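Local coordinates for putative cytoplasmic protein (Salmonella typhimurium, PDB 2GK3) that is of unknown function but has a glutamine amidotransferase-like fold and assembles into a hexamer through a novel hexamerization motif, at the interface of chains A and B and the interface of chains A and C. Sequence-based numbering; all coordinates share one arbitrary frame. Chains: chain A/B/C, putative cytoplasmic protein.

Contact 1: the interface of chains A and B. Residues chain A 92-93, 97-98, 101-102; chain B 127, 160, 162, 187, 230.
With CG of B:His230 between its backbone N and carbonyl carbon, chi1 84°, and CG of A:Phe98 anti to its backbone N, chi1 -162°, the two rings meet edge-to-face, their planes 60° apart. The CD1-CE1 edge of A:Phe98 points at the face of the B:His230 ring, CD1 3.8 Å from CE1 of the imidazole. B:His230 has more surface hidden here than any other residue of the patch, and chain A packs against one face of its imidazole and the rim of that face. The methyl CG2 of A:Thr97 sits off the same face beyond the rim, 3.8 Å from CD2 of B:His230, and CD2 of A:Leu101 packs obliquely against the histidine CB. Further along the ring of A:Phe98, CE1 lies 3.8 Å from CE2 of B:Tyr127.

A:Leu93 comes tip to tip with B:Tyr127 and at about a right angle to B:Glu160. Both its methyls, CD1 and CD2, lie 3.5 Å from the phenol OH of B:Tyr127, and CD2 of A:Leu93 is 3.4 Å from OE1 of B:Glu160. They cap a bonded pair: OH of B:Tyr127 donates to OE2 of B:Glu160 on its syn side at 2.5 Å, somewhat out of the carboxylate plane, which probably holds the carboxylate's rotation.

At the other end B:Pro162 lays its ring against the backbone O of A:Leu92 and the side chain of A:Thr97. The hydroxyl OG1 of A:Thr97 reaches water 1 at 2.6 Å, and this water also contacts the backbone oxygens of A:Lys102 and B:Pro162. No direct polar bond crosses the patch, so apolar packing and this water bridge join the region of helices 88-92 and 95-98 to strand 158-161 and loops of the neighbour, probably helping to hold the hexamer together.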
# COMPACT_ATOMS: atom_id res chain seq x y z
N LEU A 92 18.91 -0.85 14.24
CA LEU A 92 18.49 -1.46 15.49
C LEU A 92 17.58 -2.65 15.28
O LEU A 92 17.42 -3.46 16.19
CB LEU A 92 17.77 -0.42 16.34
CG LEU A 92 18.63 0.73 16.85
CD1 LEU A 92 17.76 1.94 17.20
CD2 LEU A 92 19.44 0.27 18.06
N LEU A 93 16.98 -2.74 14.09
CA LEU A 93 15.92 -3.73 13.80
C LEU A 93 16.24 -4.52 12.53
O LEU A 93 15.44 -4.58 11.59
CB LEU A 93 14.54 -3.05 13.68
CG LEU A 93 14.07 -2.17 14.84
CD1 LEU A 93 12.84 -1.37 14.44
CD2 LEU A 93 13.80 -2.98 16.13
N THR A 97 16.59 -9.73 14.27
CA THR A 97 15.99 -9.14 15.45
C THR A 97 14.48 -9.06 15.29
O THR A 97 13.73 -9.64 16.09
CB THR A 97 16.57 -7.73 15.72
OG1 THR A 97 17.94 -7.88 16.10
CG2 THR A 97 15.82 -6.99 16.84
N PHE A 98 14.04 -8.34 14.25
CA PHE A 98 12.63 -8.02 14.11
C PHE A 98 11.76 -9.21 13.68
O PHE A 98 10.62 -9.33 14.13
CB PHE A 98 12.40 -6.81 13.19
CG PHE A 98 11.05 -6.20 13.36
CD1 PHE A 98 10.77 -5.40 14.47
CD2 PHE A 98 10.04 -6.45 12.45
CE1 PHE A 98 9.50 -4.84 14.65
CE2 PHE A 98 8.75 -5.88 12.62
CZ PHE A 98 8.48 -5.09 13.72
N LEU A 101 13.56 -13.18 15.70
CA LEU A 101 13.40 -13.22 17.16
C LEU A 101 14.66 -13.69 17.88
O LEU A 101 14.60 -14.24 18.99
CB LEU A 101 12.15 -14.02 17.57
CG LEU A 101 10.85 -13.75 16.78
CD1 LEU A 101 9.67 -14.49 17.38
CD2 LEU A 101 10.52 -12.23 16.57
N LYS A 102 15.80 -13.46 17.24
CA LYS A 102 17.10 -13.76 17.80
C LYS A 102 17.67 -12.56 18.54
O LYS A 102 17.30 -11.42 18.27
CB LYS A 102 18.06 -14.18 16.68
CG LYS A 102 18.13 -15.68 16.44
CD LYS A 102 17.19 -16.13 15.35
CE LYS A 102 17.20 -17.65 15.21
NZ LYS A 102 16.52 -18.32 16.38
N TYR B 127 4.62 -1.26 20.27
CA TYR B 127 4.70 -0.20 19.27
C TYR B 127 3.42 0.63 19.24
O TYR B 127 3.44 1.82 18.89
CB TYR B 127 5.01 -0.79 17.90
CG TYR B 127 6.47 -1.14 17.66
CD1 TYR B 127 7.37 -1.35 18.74
CD2 TYR B 127 6.97 -1.28 16.36
CE1 TYR B 127 8.71 -1.67 18.52
CE2 TYR B 127 8.31 -1.59 16.13
CZ TYR B 127 9.17 -1.79 17.21
OH TYR B 127 10.50 -2.10 16.97
N GLU B 160 15.13 0.56 22.01
CA GLU B 160 15.36 -0.70 21.31
C GLU B 160 16.63 -1.38 21.85
O GLU B 160 17.72 -0.80 21.85
CB GLU B 160 15.42 -0.47 19.78
CG GLU B 160 14.11 0.08 19.16
CD GLU B 160 13.00 -0.98 19.00
OE1 GLU B 160 13.21 -2.16 19.40
OE2 GLU B 160 11.91 -0.64 18.46
N PRO B 162 18.26 -4.74 20.93
CA PRO B 162 18.42 -6.02 20.28
C PRO B 162 19.48 -6.91 20.96
O PRO B 162 19.44 -8.12 20.76
CB PRO B 162 18.85 -5.66 18.85
CG PRO B 162 19.39 -4.28 18.94
CD PRO B 162 18.62 -3.62 20.03
N LEU B 187 13.94 -7.25 24.67
CA LEU B 187 14.59 -6.69 23.48
C LEU B 187 14.22 -5.23 23.22
O LEU B 187 14.63 -4.64 22.22
CB LEU B 187 14.36 -7.62 22.27
CG LEU B 187 15.46 -8.66 21.95
CD1 LEU B 187 16.22 -9.16 23.16
CD2 LEU B 187 14.92 -9.82 21.17
N HIS B 230 8.49 -8.81 19.49
CA HIS B 230 9.88 -9.24 19.70
C HIS B 230 10.51 -8.70 20.99
O HIS B 230 11.57 -9.15 21.40
CB HIS B 230 10.73 -8.92 18.46
CG HIS B 230 11.26 -7.53 18.44
ND1 HIS B 230 10.46 -6.44 18.17
CD2 HIS B 230 12.50 -7.04 18.67
CE1 HIS B 230 11.19 -5.34 18.23
NE2 HIS B 230 12.43 -5.67 18.54
O HOH W 1 17.87 -8.94 18.45

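Contact 2: the interface of chains A and C. Residues chain A 19-21, 61, 85, 128; chain C 26-29, 33.
C:Lys28 runs across the surface of chain A, and no residue of this patch has more surface hidden. Its CG is anti to the carbonyl carbon, chi1 -55°, and the chain beyond stays extended, which carries the ammonium to A:Asp85. There NZ of C:Lys28 lies over the face of the carboxylate, 3.3 Å from OD2 of A:Asp85 and about equally far from OD1, a long and probably weakly directional salt bridge. Chain A holds that carboxylate in turn: the backbone N of A:Leu128 donates to OD1 of A:Asp85 at 3.0 Å, nearly along its C-O axis. This second-shell bond helps fix how the acid is turned toward the lysine.

The aliphatic stem of the lysine is flanked by apolar groups. A:Trp20 lies alongside it, pointing the same way, with CB 3.8 Å from CG of C:Lys28. The indole CG occupies the position between backbone N and carbonyl carbon, chi1 55°, and the lysine CE lies above the indole plane, beside the CE3 rim. The methyl CD1 of A:Leu128 touches CD of C:Lys28 at 3.6 Å and also rests against CD2 of C:Phe33, whose ring meets the lysine CE edge-on.

C:Ser27, the residue before the lysine, supplies the backbone pairing. Its N donates to the O of A:His21 at 2.8 Å, and the O of C:Ser27 accepts from the N of A:His21 at 2.9 Å, an antiparallel bridge between the two copies of strand 19-28. Water 2 links the serine hydroxyl OG to the same carbonyl oxygen of A:His21. The whole interface is two-fold symmetric, so the arrangement occurs twice, and the paired strands together with the lysine clasp join two subunits of the hexamer.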
# COMPACT_ATOMS: atom_id res chain seq x y z
N SER A 19 20.27 4.20 -0.77
CA SER A 19 19.51 3.22 -1.56
C SER A 19 18.03 3.13 -1.11
O SER A 19 17.71 3.35 0.07
CB SER A 19 20.15 1.84 -1.45
OG SER A 19 19.94 1.33 -0.15
N TRP A 20 17.15 2.79 -2.05
CA TRP A 20 15.72 2.70 -1.74
C TRP A 20 14.95 1.84 -2.73
O TRP A 20 15.35 1.69 -3.89
CB TRP A 20 15.06 4.09 -1.69
CG TRP A 20 15.27 4.90 -2.94
CD1 TRP A 20 14.54 4.83 -4.08
CD2 TRP A 20 16.31 5.86 -3.18
NE1 TRP A 20 15.04 5.71 -5.02
CE2 TRP A 20 16.13 6.35 -4.49
CE3 TRP A 20 17.36 6.37 -2.40
CZ2 TRP A 20 16.96 7.33 -5.04
CZ3 TRP A 20 18.18 7.34 -2.96
CH2 TRP A 20 17.98 7.81 -4.27
N HIS A 21 13.85 1.28 -2.27
CA HIS A 21 12.89 0.66 -3.16
C HIS A 21 11.53 1.42 -3.14
O HIS A 21 10.96 1.61 -2.08
CB HIS A 21 12.75 -0.83 -2.80
CG HIS A 21 11.61 -1.52 -3.49
ND1 HIS A 21 11.78 -2.26 -4.64
CD2 HIS A 21 10.29 -1.54 -3.21
CE1 HIS A 21 10.61 -2.73 -5.03
NE2 HIS A 21 9.68 -2.30 -4.18
N ALA A 61 20.96 0.08 2.14
CA ALA A 61 20.26 -0.02 3.41
C ALA A 61 19.73 -1.43 3.70
O ALA A 61 19.79 -1.91 4.85
CB ALA A 61 19.15 1.01 3.49
N ASP A 85 21.08 8.82 4.49
CA ASP A 85 19.70 8.46 4.19
C ASP A 85 19.28 7.05 4.61
O ASP A 85 18.57 6.32 3.87
CB ASP A 85 19.41 8.70 2.71
CG ASP A 85 18.39 9.80 2.50
OD1 ASP A 85 17.67 10.15 3.47
OD2 ASP A 85 18.30 10.30 1.35
N LEU A 128 15.95 10.62 5.84
CA LEU A 128 16.19 9.58 6.85
C LEU A 128 17.54 9.67 7.55
O LEU A 128 18.07 8.67 8.00
CB LEU A 128 15.94 8.18 6.29
CG LEU A 128 14.46 7.95 6.60
CD1 LEU A 128 13.61 7.83 5.35
CD2 LEU A 128 14.23 6.83 7.61
N HIS C 26 8.56 5.08 -0.57
CA HIS C 26 10.01 4.98 -0.69
C HIS C 26 10.54 4.25 0.53
O HIS C 26 10.51 4.81 1.63
CB HIS C 26 10.66 6.36 -0.75
CG HIS C 26 9.99 7.33 -1.67
ND1 HIS C 26 10.59 7.80 -2.82
CD2 HIS C 26 8.79 7.96 -1.58
CE1 HIS C 26 9.79 8.68 -3.40
NE2 HIS C 26 8.69 8.79 -2.67
N SER C 27 10.98 3.01 0.35
CA SER C 27 11.44 2.18 1.46
C SER C 27 12.96 2.22 1.55
O SER C 27 13.66 1.91 0.58
CB SER C 27 10.93 0.74 1.35
OG SER C 27 9.57 0.60 1.73
N LYS C 28 13.45 2.64 2.71
CA LYS C 28 14.88 2.74 2.96
C LYS C 28 15.20 1.93 4.19
O LYS C 28 15.09 2.42 5.33
CB LYS C 28 15.31 4.19 3.15
CG LYS C 28 14.91 5.08 2.00
CD LYS C 28 15.19 6.52 2.33
CE LYS C 28 15.40 7.36 1.10
NZ LYS C 28 15.38 8.81 1.53
N GLY C 29 15.60 0.68 3.94
CA GLY C 29 15.90 -0.27 4.99
C GLY C 29 14.58 -0.60 5.65
O GLY C 29 13.60 -0.95 4.98
N PHE C 33 8.85 6.55 3.79
CA PHE C 33 8.03 7.74 3.68
C PHE C 33 7.35 7.74 2.31
O PHE C 33 7.81 7.07 1.36
CB PHE C 33 8.90 9.00 3.85
CG PHE C 33 9.81 9.27 2.69
CD1 PHE C 33 9.44 10.16 1.67
CD2 PHE C 33 11.05 8.64 2.60
CE1 PHE C 33 10.27 10.41 0.60
CE2 PHE C 33 11.90 8.90 1.51
CZ PHE C 33 11.51 9.79 0.51
O HOH W 2 8.40 0.48 -0.90

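The centres of contact 1 and contact 2 lie about 19 Å apart, and no residue of chain A serves both. Contact 1 uses helices 88-92 and 95-98 of chain A and the loops beside them, whereas contact 2 uses strand 19-28, the start of helix 61-66 and nearby loops. Residue 127 packs in contact 1 and residue 128 in contact 2; every copy carries both positions, so the 127-128 loop takes part in each kind of contact. The interface of contact 1 is not an exact two-fold and that of contact 2 is; repeated in every copy, the two can together build the six-subunit assembly.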